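Local coordinates for 3-oxo-tetronate kinase (Salmonella typhimurium, PDB 3DQQ), which probably phosphorylates 3-oxo-tetronate to 3-oxo-tetronate 4-phosphate at the expense of ATP, at the interface of chains A and B. Residues are numbered along the deposited sequence; one frame, centred on the assembly and turned at random. Chains: chain A/B, Putative tRNA synthase.

The interface of chains A and B. Residues chain A 85, 87, 89, 123, 142; chain B 322, 325-326.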
loop_
_atom_site.group_PDB
_atom_site.type_symbol
_atom_site.label_atom_id
_atom_site.label_comp_id
_atom_site.label_asym_id
_atom_site.label_seq_id
_atom_site.Cartn_x
_atom_site.Cartn_y
_atom_site.Cartn_z
ATOM N N CYS A 85 14.183 5.725 -16.882
ATOM C CA CYS A 85 13.515 6.561 -15.958
ATOM C C CYS A 85 14.213 7.879 -15.576
ATOM O O CYS A 85 15.422 8.002 -15.406
ATOM C CB CYS A 85 13.315 5.728 -14.728
ATOM S SG CYS A 85 12.116 6.422 -13.680
ATOM N N THR A 87 14.345 9.406 -12.800
ATOM C CA THR A 87 15.078 9.313 -11.560
ATOM C C THR A 87 16.198 8.230 -11.633
ATOM O O THR A 87 16.717 7.768 -10.607
ATOM C CB THR A 87 14.093 9.027 -10.416
ATOM O OG1 THR A 87 13.370 7.832 -10.702
ATOM C CG2 THR A 87 13.098 10.136 -10.254
ATOM N N ASP A 89 16.511 5.123 -12.403
ATOM C CA ASP A 89 16.226 3.932 -11.642
ATOM C C ASP A 89 17.102 2.815 -12.187
ATOM O O ASP A 89 17.002 2.450 -13.387
ATOM C CB ASP A 89 14.745 3.564 -11.767
ATOM C CG ASP A 89 13.822 4.605 -11.144
ATOM O OD1 ASP A 89 14.067 5.801 -11.376
ATOM O OD2 ASP A 89 12.854 4.243 -10.434
ATOM N N ARG A 123 12.138 17.092 -12.237
ATOM C CA ARG A 123 13.439 16.500 -12.290
ATOM C C ARG A 123 14.374 17.412 -12.999
ATOM O O ARG A 123 14.169 17.731 -14.178
ATOM C CB ARG A 123 13.357 15.201 -12.993
ATOM C CG ARG A 123 13.244 14.128 -11.999
ATOM C CD ARG A 123 12.193 13.199 -12.353
ATOM N NE ARG A 123 10.927 13.703 -11.907
ATOM C CZ ARG A 123 9.948 12.917 -11.504
ATOM N NH1 ARG A 123 10.109 11.588 -11.495
ATOM N NH2 ARG A 123 8.805 13.451 -11.105
ATOM N N MET A 142 12.952 8.619 -3.350
ATOM C CA MET A 142 13.757 7.631 -4.078
ATOM C C MET A 142 14.770 6.924 -3.225
ATOM O O MET A 142 15.252 5.876 -3.573
ATOM C CB MET A 142 14.494 8.313 -5.231
ATOM C CG MET A 142 13.602 8.676 -6.384
ATOM S SD MET A 142 12.694 7.243 -7.030
ATOM C CE MET A 142 11.076 7.917 -6.737
ATOM N N LEU B 322 7.080 9.089 -2.522
ATOM C CA LEU B 322 7.386 8.155 -3.649
ATOM C C LEU B 322 6.304 8.275 -4.754
ATOM O O LEU B 322 6.642 8.429 -5.939
ATOM C CB LEU B 322 7.482 6.674 -3.174
ATOM C CG LEU B 322 8.192 5.587 -4.053
ATOM C CD1 LEU B 322 7.576 4.156 -3.892
ATOM C CD2 LEU B 322 8.268 5.969 -5.543
ATOM N N ILE B 325 6.230 11.528 -7.225
ATOM C CA ILE B 325 7.241 11.512 -8.307
ATOM C C ILE B 325 6.858 10.440 -9.382
ATOM O O ILE B 325 6.496 10.806 -10.508
ATOM C CB ILE B 325 8.727 11.278 -7.765
ATOM C CG1 ILE B 325 8.967 11.904 -6.378
ATOM C CG2 ILE B 325 9.756 11.833 -8.732
ATOM C CD1 ILE B 325 9.975 11.087 -5.501
ATOM N N GLN B 326 6.937 9.143 -9.049
ATOM C CA GLN B 326 6.345 8.105 -9.917
ATOM C C GLN B 326 4.940 7.774 -9.408
ATOM O O GLN B 326 4.755 7.108 -8.373
ATOM C CB GLN B 326 7.202 6.826 -10.139
ATOM C CG GLN B 326 8.254 6.395 -9.094
ATOM C CD GLN B 326 9.681 6.380 -9.660
ATOM O OE1 GLN B 326 10.299 5.323 -9.837
ATOM N NE2 GLN B 326 10.206 7.565 -9.937
#
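B:Gln326 pushes its terminal amide between A:Thr87, A:Asp89 and A:Met142, a compact example of one polar group anchored amid apolar contacts. On the polar side, as modelled, its NE2 donates to the hydroxyl OG1 of A:Thr87 at 3.3 Å, along a nearly straight path (168° at the hydrogen) and close to the amide plane. The A:Thr87 hydroxyl is turned to the amide by a chi1 of 57°, which sets it between the backbone N and the carbonyl carbon. The other end of the amide is doubtful: OE1 of B:Gln326 lies 2.8 Å from the carboxylate OD2 of A:Asp89, two acceptors in a clash unless the carboxylate carries a proton. The two planes are nearly coplanar, and a flipped amide could donate to the carboxylate while accepting from the threonine hydroxyl. Behind this pair, the A:Cys85 thiol SG lies where it could donate weakly to either A:Thr87 OG1 or A:Asp89 OD1, one at a time.

Apolar contact centres on A:Met142, whose bent chain brings its terminal methyl CE against three groups of chain B. CE meets CD1 of B:Ile325 tip to tip at 3.6 Å, touches CD2 of B:Leu322 at the same distance, and rests against the B:Gln326 amide carbon CD, also 3.6 Å away. The A:Arg123 guanidinium comes up to B:Ile325 CG2 too closely for its placement to be trusted.

Chain A contributes the loop following strand 79-83, the 3-10 helix 141-144 and the start of strand 123-126, all from its sugar-binding domain; chain B offers helix 321-325 and the residue after it, from its nucleotide-binding domain. The two-fold repeats this cross-domain contact, although the structure alone does not establish a biological dimer.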